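Local coordinates for protein serine racemase (Enterococcus faecalis, PDB 4ECL) that belongs to the alanine racemase family, whose members join a TIM-barrel domain to a largely beta-stranded C-terminal domain, at residues 181-186 against 211-216; 278-283 against 331-336; 297-302 against 317-322. All coordinates share one frame; numbering follows the deposited sequence.

Contact 1 (181-186 against 211-216); sequences SFYKVL and PELECD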
loop_
_atom_site.group_PDB
_atom_site.type_symbol
_atom_site.label_atom_id
_atom_site.label_comp_id
_atom_site.label_asym_id
_atom_site.label_seq_id
_atom_site.Cartn_x
_atom_site.Cartn_y
_atom_site.Cartn_z
ATOM N N SER A 181 17.110 31.705 -8.093
ATOM C CA SER A 181 18.296 31.127 -7.472
ATOM C C SER A 181 18.932 30.126 -8.415
ATOM O O SER A 181 20.150 30.029 -8.503
ATOM C CB SER A 181 17.930 30.406 -6.174
ATOM O OG SER A 181 17.190 31.256 -5.321
ATOM N N PHE A 182 18.094 29.367 -9.111
ATOM C CA PHE A 182 18.592 28.312 -9.977
ATOM C C PHE A 182 19.426 28.872 -11.132
ATOM O O PHE A 182 20.497 28.355 -11.450
ATOM C CB PHE A 182 17.430 27.471 -10.519
ATOM C CG PHE A 182 17.873 26.292 -11.320
ATOM C CD1 PHE A 182 18.349 25.152 -10.690
ATOM C CD2 PHE A 182 17.813 26.317 -12.699
ATOM C CE1 PHE A 182 18.760 24.057 -11.428
ATOM C CE2 PHE A 182 18.227 25.232 -13.439
ATOM C CZ PHE A 182 18.704 24.102 -12.806
ATOM N N TYR A 183 18.923 29.918 -11.777
ATOM C CA TYR A 183 19.630 30.487 -12.921
ATOM C C TYR A 183 20.836 31.313 -12.490
ATOM O O TYR A 183 21.803 31.457 -13.245
ATOM C CB TYR A 183 18.678 31.280 -13.818
ATOM C CG TYR A 183 17.766 30.368 -14.613
ATOM C CD1 TYR A 183 18.268 29.596 -15.654
ATOM C CD2 TYR A 183 16.415 30.256 -14.309
ATOM C CE1 TYR A 183 17.451 28.750 -16.376
ATOM C CE2 TYR A 183 15.587 29.411 -15.031
ATOM C CZ TYR A 183 16.112 28.661 -16.067
ATOM O OH TYR A 183 15.302 27.814 -16.802
ATOM N N LYS A 184 20.785 31.839 -11.272
ATOM C CA LYS A 184 21.967 32.473 -10.696
ATOM C C LYS A 184 23.115 31.465 -10.668
ATOM O O LYS A 184 24.240 31.788 -11.071
ATOM C CB LYS A 184 21.679 33.027 -9.304
ATOM C CG LYS A 184 20.921 34.344 -9.308
ATOM C CD LYS A 184 20.745 34.896 -7.894
ATOM C CE LYS A 184 20.204 36.328 -7.902
ATOM N NZ LYS A 184 18.938 36.471 -8.692
ATOM N N VAL A 185 22.823 30.244 -10.220
ATOM C CA VAL A 185 23.814 29.167 -10.244
ATOM C C VAL A 185 24.334 28.926 -11.657
ATOM O O VAL A 185 25.546 28.848 -11.879
ATOM C CB VAL A 185 23.253 27.836 -9.739
ATOM C CG1 VAL A 185 24.243 26.709 -10.042
ATOM C CG2 VAL A 185 22.937 27.899 -8.242
ATOM N N LEU A 186 23.410 28.800 -12.606
ATOM C CA LEU A 186 23.771 28.585 -14.005
ATOM C C LEU A 186 24.666 29.706 -14.561
ATOM O O LEU A 186 25.653 29.436 -15.251
ATOM C CB LEU A 186 22.521 28.444 -14.872
ATOM C CG LEU A 186 21.570 27.292 -14.547
ATOM C CD1 LEU A 186 20.704 26.979 -15.757
ATOM C CD2 LEU A 186 22.334 26.064 -14.111
ATOM N N PRO A 211 4.459 27.861 -17.572
ATOM C CA PRO A 211 4.726 27.311 -18.901
ATOM C C PRO A 211 5.775 28.123 -19.641
ATOM O O PRO A 211 6.396 27.626 -20.580
ATOM C CB PRO A 211 3.382 27.455 -19.606
ATOM C CG PRO A 211 2.768 28.655 -18.975
ATOM C CD PRO A 211 3.218 28.651 -17.539
ATOM N N GLU A 212 5.969 29.362 -19.210
ATOM C CA GLU A 212 6.934 30.250 -19.837
ATOM C C GLU A 212 8.385 29.805 -19.637
ATOM O O GLU A 212 9.263 30.245 -20.373
ATOM C CB GLU A 212 6.733 31.686 -19.352
ATOM C CG GLU A 212 7.364 31.998 -18.000
ATOM C CD GLU A 212 6.565 31.494 -16.800
ATOM O OE1 GLU A 212 5.317 31.350 -16.898
ATOM O OE2 GLU A 212 7.203 31.256 -15.747
ATOM N N LEU A 213 8.650 28.940 -18.653
ATOM C CA LEU A 213 10.010 28.426 -18.476
ATOM C C LEU A 213 10.479 27.657 -19.712
ATOM O O LEU A 213 9.680 27.023 -20.392
ATOM C CB LEU A 213 10.114 27.533 -17.239
ATOM C CG LEU A 213 10.031 28.218 -15.876
ATOM C CD1 LEU A 213 9.844 27.177 -14.762
ATOM C CD2 LEU A 213 11.273 29.108 -15.613
ATOM N N GLU A 214 11.775 27.736 -20.002
ATOM C CA GLU A 214 12.355 27.044 -21.153
ATOM C C GLU A 214 13.463 26.070 -20.732
ATOM O O GLU A 214 14.615 26.477 -20.532
ATOM C CB GLU A 214 12.914 28.057 -22.158
ATOM C CG GLU A 214 11.868 28.947 -22.812
ATOM C CD GLU A 214 11.038 28.233 -23.883
ATOM O OE1 GLU A 214 11.447 27.154 -24.359
ATOM O OE2 GLU A 214 9.977 28.772 -24.260
ATOM N N CYS A 215 13.110 24.789 -20.612
ATOM C CA CYS A 215 14.051 23.763 -20.172
ATOM C C CYS A 215 14.169 22.634 -21.188
ATOM O O CYS A 215 13.483 22.633 -22.212
ATOM C CB CYS A 215 13.630 23.205 -18.804
ATOM S SG CYS A 215 13.356 24.496 -17.554
ATOM N N ASP A 216 15.035 21.663 -20.905
ATOM C CA ASP A 216 15.246 20.555 -21.836
ATOM C C ASP A 216 14.376 19.340 -21.521
ATOM O O ASP A 216 14.161 18.485 -22.379
ATOM C CB ASP A 216 16.720 20.168 -21.844
ATOM C CG ASP A 216 17.604 21.333 -22.224
ATOM O OD1 ASP A 216 17.717 21.612 -23.436
ATOM O OD2 ASP A 216 18.146 21.989 -21.306
HETATM O O HOH W 1 16.484 26.465 -18.812
HETATM O O HOH W 2 13.566 29.279 -18.310
#

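Contact 2 (278-283 against 331-336); sequences AILPIG and SIATLI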
loop_
_atom_site.group_PDB
_atom_site.type_symbol
_atom_site.label_atom_id
_atom_site.label_comp_id
_atom_site.label_asym_id
_atom_site.label_seq_id
_atom_site.Cartn_x
_atom_site.Cartn_y
_atom_site.Cartn_z
ATOM N N ALA A 278 -24.389 -5.739 -1.389
ATOM C CA ALA A 278 -23.459 -6.463 -2.237
ATOM C C ALA A 278 -22.102 -6.517 -1.569
ATOM O O ALA A 278 -21.607 -5.517 -1.043
ATOM C CB ALA A 278 -23.352 -5.823 -3.603
ATOM N N ILE A 279 -21.488 -7.689 -1.596
ATOM C CA ILE A 279 -20.161 -7.834 -1.021
ATOM C C ILE A 279 -19.125 -7.796 -2.132
ATOM O O ILE A 279 -19.218 -8.559 -3.097
ATOM C CB ILE A 279 -20.041 -9.149 -0.233
ATOM C CG1 ILE A 279 -21.134 -9.219 0.838
ATOM C CG2 ILE A 279 -18.671 -9.266 0.393
ATOM C CD1 ILE A 279 -21.038 -8.104 1.866
ATOM N N LEU A 280 -18.155 -6.896 -1.989
ATOM C CA LEU A 280 -17.044 -6.757 -2.929
ATOM C C LEU A 280 -15.756 -7.296 -2.309
ATOM O O LEU A 280 -15.441 -7.001 -1.158
ATOM C CB LEU A 280 -16.846 -5.291 -3.299
ATOM C CG LEU A 280 -17.999 -4.589 -4.022
ATOM C CD1 LEU A 280 -17.660 -3.134 -4.278
ATOM C CD2 LEU A 280 -18.331 -5.295 -5.332
ATOM N N PRO A 281 -14.999 -8.077 -3.079
ATOM C CA PRO A 281 -13.779 -8.728 -2.606
ATOM C C PRO A 281 -12.597 -7.792 -2.767
ATOM O O PRO A 281 -11.594 -8.143 -3.385
ATOM C CB PRO A 281 -13.649 -9.909 -3.559
ATOM C CG PRO A 281 -14.183 -9.355 -4.860
ATOM C CD PRO A 281 -15.277 -8.389 -4.489
ATOM N N ILE A 282 -12.739 -6.581 -2.242
ATOM C CA ILE A 282 -11.638 -5.637 -2.195
ATOM C C ILE A 282 -11.637 -4.936 -0.845
ATOM O O ILE A 282 -12.693 -4.555 -0.329
ATOM C CB ILE A 282 -11.703 -4.598 -3.324
ATOM C CG1 ILE A 282 -10.450 -3.720 -3.317
ATOM C CG2 ILE A 282 -12.944 -3.720 -3.199
ATOM C CD1 ILE A 282 -10.474 -2.663 -4.452
ATOM N N GLY A 283 -10.452 -4.791 -0.262
ATOM C CA GLY A 283 -10.331 -4.156 1.037
ATOM C C GLY A 283 -9.155 -3.203 1.128
ATOM O O GLY A 283 -8.566 -2.819 0.106
ATOM N N SER A 331 -21.383 -8.939 -11.040
ATOM C CA SER A 331 -21.543 -7.550 -11.466
ATOM C C SER A 331 -20.291 -6.765 -11.132
ATOM O O SER A 331 -19.715 -6.911 -10.050
ATOM C CB SER A 331 -22.751 -6.885 -10.806
ATOM O OG SER A 331 -23.962 -7.384 -11.344
ATOM N N ILE A 332 -19.880 -5.934 -12.081
ATOM C CA ILE A 332 -18.705 -5.111 -11.934
ATOM C C ILE A 332 -19.037 -3.839 -11.172
ATOM O O ILE A 332 -19.895 -3.064 -11.578
ATOM C CB ILE A 332 -18.115 -4.764 -13.301
ATOM C CG1 ILE A 332 -17.588 -6.036 -13.963
ATOM C CG2 ILE A 332 -16.975 -3.753 -13.154
ATOM C CD1 ILE A 332 -17.355 -5.894 -15.446
ATOM N N ALA A 333 -18.347 -3.640 -10.054
ATOM C CA ALA A 333 -18.406 -2.379 -9.334
ATOM C C ALA A 333 -17.198 -1.515 -9.726
ATOM O O ALA A 333 -16.065 -1.994 -9.760
ATOM C CB ALA A 333 -18.402 -2.626 -7.828
ATOM N N THR A 334 -17.454 -0.242 -10.000
ATOM C CA THR A 334 -16.407 0.706 -10.354
ATOM C C THR A 334 -16.126 1.587 -9.139
ATOM O O THR A 334 -16.985 2.366 -8.721
ATOM C CB THR A 334 -16.853 1.544 -11.569
ATOM O OG1 THR A 334 -16.960 0.681 -12.704
ATOM C CG2 THR A 334 -15.858 2.647 -11.883
ATOM N N LEU A 335 -14.949 1.429 -8.541
ATOM C CA LEU A 335 -14.596 2.204 -7.355
ATOM C C LEU A 335 -13.881 3.490 -7.750
ATOM O O LEU A 335 -13.917 4.495 -7.031
ATOM C CB LEU A 335 -13.719 1.380 -6.401
ATOM C CG LEU A 335 -14.362 0.123 -5.810
ATOM C CD1 LEU A 335 -14.244 -1.078 -6.760
ATOM C CD2 LEU A 335 -13.773 -0.207 -4.442
ATOM N N ILE A 336 -13.213 3.435 -8.893
ATOM C CA ILE A 336 -12.608 4.611 -9.499
ATOM C C ILE A 336 -12.825 4.439 -10.982
ATOM O O ILE A 336 -12.471 3.391 -11.531
ATOM C CB ILE A 336 -11.083 4.689 -9.247
ATOM C CG1 ILE A 336 -10.773 4.934 -7.769
ATOM C CG2 ILE A 336 -10.460 5.806 -10.094
ATOM C CD1 ILE A 336 -9.285 4.891 -7.442
#

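Contact 3 (297-302 against 317-322); sequences SYVLIG and LAVDVT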
loop_
_atom_site.group_PDB
_atom_site.type_symbol
_atom_site.label_atom_id
_atom_site.label_comp_id
_atom_site.label_asym_id
_atom_site.label_seq_id
_atom_site.Cartn_x
_atom_site.Cartn_y
_atom_site.Cartn_z
ATOM N N SER A 297 -17.568 7.004 0.919
ATOM C CA SER A 297 -17.545 6.917 -0.532
ATOM C C SER A 297 -18.675 5.994 -0.998
ATOM O O SER A 297 -19.371 5.369 -0.189
ATOM C CB SER A 297 -16.189 6.420 -1.050
ATOM O OG SER A 297 -15.939 6.902 -2.375
ATOM N N TYR A 298 -18.860 5.925 -2.308
ATOM C CA TYR A 298 -19.821 5.014 -2.896
ATOM C C TYR A 298 -19.125 4.321 -4.055
ATOM O O TYR A 298 -18.039 4.718 -4.457
ATOM C CB TYR A 298 -21.054 5.779 -3.388
ATOM C CG TYR A 298 -20.733 6.914 -4.346
ATOM C CD1 TYR A 298 -20.555 6.671 -5.700
ATOM C CD2 TYR A 298 -20.604 8.225 -3.892
ATOM C CE1 TYR A 298 -20.260 7.699 -6.581
ATOM C CE2 TYR A 298 -20.306 9.261 -4.767
ATOM C CZ TYR A 298 -20.136 8.989 -6.109
ATOM O OH TYR A 298 -19.839 9.999 -6.995
ATOM N N VAL A 299 -19.732 3.282 -4.601
ATOM C CA VAL A 299 -19.187 2.724 -5.823
ATOM C C VAL A 299 -20.236 2.826 -6.918
ATOM O O VAL A 299 -21.392 3.155 -6.648
ATOM C CB VAL A 299 -18.742 1.274 -5.633
ATOM C CG1 VAL A 299 -17.683 1.187 -4.528
ATOM C CG2 VAL A 299 -19.934 0.390 -5.292
ATOM N N LEU A 300 -19.837 2.563 -8.155
ATOM C CA LEU A 300 -20.796 2.556 -9.248
ATOM C C LEU A 300 -21.117 1.122 -9.661
ATOM O O LEU A 300 -20.225 0.329 -9.983
ATOM C CB LEU A 300 -20.297 3.373 -10.443
ATOM C CG LEU A 300 -19.991 4.856 -10.177
ATOM C CD1 LEU A 300 -19.500 5.561 -11.447
ATOM C CD2 LEU A 300 -21.191 5.591 -9.586
ATOM N N ILE A 301 -22.398 0.794 -9.617
ATOM C CA ILE A 301 -22.873 -0.498 -10.090
ATOM C C ILE A 301 -24.087 -0.256 -10.978
ATOM O O ILE A 301 -25.021 0.445 -10.582
ATOM C CB ILE A 301 -23.249 -1.451 -8.941
ATOM C CG1 ILE A 301 -22.008 -1.812 -8.118
ATOM C CG2 ILE A 301 -23.878 -2.717 -9.507
ATOM C CD1 ILE A 301 -22.306 -2.602 -6.847
ATOM N N GLY A 302 -24.054 -0.827 -12.180
ATOM C CA GLY A 302 -25.110 -0.616 -13.155
ATOM C C GLY A 302 -25.378 0.860 -13.391
ATOM O O GLY A 302 -26.525 1.275 -13.582
ATOM N N LEU A 317 -15.391 -5.491 1.389
ATOM C CA LEU A 317 -16.269 -4.445 1.902
ATOM C C LEU A 317 -17.702 -4.664 1.406
ATOM O O LEU A 317 -17.963 -5.587 0.626
ATOM C CB LEU A 317 -15.752 -3.049 1.524
ATOM C CG LEU A 317 -15.566 -2.632 0.066
ATOM C CD1 LEU A 317 -16.881 -2.143 -0.550
ATOM C CD2 LEU A 317 -14.511 -1.553 -0.003
ATOM N N ALA A 318 -18.625 -3.825 1.871
ATOM C CA ALA A 318 -20.033 -3.980 1.548
ATOM C C ALA A 318 -20.648 -2.686 1.003
ATOM O O ALA A 318 -20.355 -1.593 1.492
ATOM C CB ALA A 318 -20.794 -4.447 2.776
ATOM N N VAL A 319 -21.503 -2.808 -0.005
ATOM C CA VAL A 319 -22.204 -1.636 -0.524
ATOM C C VAL A 319 -23.703 -1.854 -0.590
ATOM O O VAL A 319 -24.190 -2.991 -0.628
ATOM C CB VAL A 319 -21.687 -1.200 -1.901
ATOM C CG1 VAL A 319 -20.224 -0.739 -1.805
ATOM C CG2 VAL A 319 -21.838 -2.321 -2.895
ATOM N N ASP A 320 -24.435 -0.748 -0.605
ATOM C CA ASP A 320 -25.891 -0.775 -0.549
ATOM C C ASP A 320 -26.461 -0.782 -1.960
ATOM O O ASP A 320 -26.300 0.182 -2.697
ATOM C CB ASP A 320 -26.356 0.477 0.186
ATOM C CG ASP A 320 -27.791 0.398 0.628
ATOM O OD1 ASP A 320 -28.544 -0.449 0.101
ATOM O OD2 ASP A 320 -28.163 1.200 1.509
ATOM N N VAL A 321 -27.124 -1.865 -2.347
ATOM C CA VAL A 321 -27.717 -1.940 -3.686
ATOM C C VAL A 321 -29.238 -2.035 -3.644
ATOM O O VAL A 321 -29.868 -2.494 -4.600
ATOM C CB VAL A 321 -27.113 -3.090 -4.528
ATOM C CG1 VAL A 321 -25.642 -2.798 -4.832
ATOM C CG2 VAL A 321 -27.256 -4.419 -3.812
ATOM N N THR A 322 -29.815 -1.575 -2.534
ATOM C CA THR A 322 -31.260 -1.597 -2.331
ATOM C C THR A 322 -32.032 -0.982 -3.507
ATOM O O THR A 322 -33.114 -1.452 -3.864
ATOM C CB THR A 322 -31.656 -0.883 -1.016
ATOM O OG1 THR A 322 -30.878 -1.402 0.070
ATOM C CG2 THR A 322 -33.141 -1.093 -0.709
#

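Contact 1 (181-186 against 211-216)
Y183 lays the edge of its ring against L213, with CE2 at 4.4 Å from L213 CD2 and the methyl close to the ring plane. Its first torsion (chi1 -73°) sets CG anti to the carbonyl carbon, and from there the ring reaches off the helix toward 211-216, carrying the phenol oxygen up to the backbone. That oxygen makes no direct hydrogen bond to the loop: Y183 OH stops 4.0 Å from E214 O, and C215 SG lies at a similar 3.9 Å from Y183 OH. Two waters fill the role instead. One lies in the plane of the ring at its edge, 2.7 Å from Y183 OH, and donates to E214 O. The other, also 2.7 Å from Y183 OH, accepts from E214 N at 2.9 Å. Between them they tie one hydroxyl to both the carbonyl and the amide of E214.

In the TIM-barrel domain, helix 169-191 follows strand 152-158, while residues 211-216 form the loop running from helix 204-209 into strand 217-220. The contact therefore joins a helix to a loop leading into a barrel strand. I201, in the loop after strand 198-200, touches Y183, F182 and C215 alike. F182 also shields one face of the Y183 ring, where its CD2 stands 4.2 Å above the plane over the ring centre. While its backbone serves the two waters, E214 sends its carboxylate off to S28, OE1 bonding to the serine OG. Two residues further on, D216 fastens the end of the loop to the barrel through backbone hydrogen bonds with V199 and E32.

Contact 2 (278-283 against 331-336)
The two segments run in roughly the same direction but splay apart, without backbone hydrogen bonds between them, L280 CA standing 7.9 Å from A333 CA and I282 CA 9.8 Å from L335 CA. Across that gap L280 straddles A333: both of its methyls meet the single alanine methyl, L280 CD1 and CD2 each lying 3.7 Å from A333 CB. The leucine fork comes down on the small side chain. V251, of the strand 245-257 that pairs with both 275-280 and 332-334, touches L280 as well, so the leucine is part of the interior of this curved sheet.

Further along, I282 and L335 meet tip to tip. I282 CG2 approaches L335 CD2 at 3.8 Å, and the end of the longer branch, I282 CD1, comes to 4.1 Å from the same L335 CD2. The isoleucine has CG1 anti to its backbone N (chi1 -174°) and its chain fully extended, which sets CG2 between the N and the carbonyl carbon, turned to the leucine. Each chain bends at this level. P281 centres an inverse gamma turn, with a weak bond from I282 N to L280 O, and L335 and I336 form a classic beta bulge opposite L247, where the chain turns a corner. Despite these bends, I282 and L335 both direct CB at the opposite segment.

V299 and F288 also touch L335, and I301 touches A333, extending the same apolar cluster. Every touching residue is buried and the meeting atoms are all carbon, so no polar group takes part across the contact itself. The segments are placed by their shared neighbour, strand 245-257, and the contact adds apolar packing that should be largely indifferent to pH.

Contact 3 (297-302 against 317-322)
V319 is the hub of this contact, with V299 and I301 packed against it from 297-302. The two valines cross at about a right angle: V299 CG2 comes to 3.7 Å from V319 CG1, and V299 CG1 adds a looser touch of 4.2 Å to V319 CG1. Of the V319 methyls, CG1 meets V299 alone, while CG2, which sits between the backbone N and the carbonyl carbon (chi1 -64°), touches both V299 and I301, with I301 CD1 4.0 Å away from V319 CG2.

I301 reaches there with the end of its longer branch. Its chi2 of 172° stretches the chain out, and the terminal methyl settles between two residues of the facing segment, the second being V321, whose CG1 is 3.9 Å from I301 CD1. Both CD1 contacts are slanting ones, branch across branch, where the valine pair is squarely crossed. V327 packs on I301 too.

Within and just after this apolar row, D320 and T322 turn the chain. D320 OD1 accepts from T322 N at 3.1 Å, an Asx turn, and it is met on its anti side, 27° out of the carboxylate plane. The T322 hydroxyl donates to the same D320 OD1 through the syn lone pair, and T322 OG1 is engaged by L276 N as well. One carboxylate oxygen is thus gripped twice, which should hold the aspartate still as the strand ends.

Strand 304-309 links the two partners, pairing antiparallel with both 298-301 and 317-320, so V299, I301 and V319 meet across the inside of a curled sheet. Strand 275-280 borders 317-320, strand 332-334 borders 298-301, strand 342-344 packs on Y298 and L300, and R132 of the second subunit rests on A318.

In the fold
Contacts 2 and 3 are two parts of one interior: their centres are about 7 Å apart, and T334 N to L300 O and A278 N to V319 O are probable hydrogen bonds between neighbouring strands of the shared C-terminal sheet. A333 and I301 also pack together, so the two contacts merge into one buried apolar core. Contact 1 stands alone, its centre about 47 and 49 Å from the centres of contacts 2 and 3, on the opposite side of the chain's centre, in the TIM-barrel domain. Only partly buried, it joins helix to loop rather than strands and the turns that follow them, and it adds water bridges to a single apolar touch, where the other two are carbon-to-carbon packing throughout.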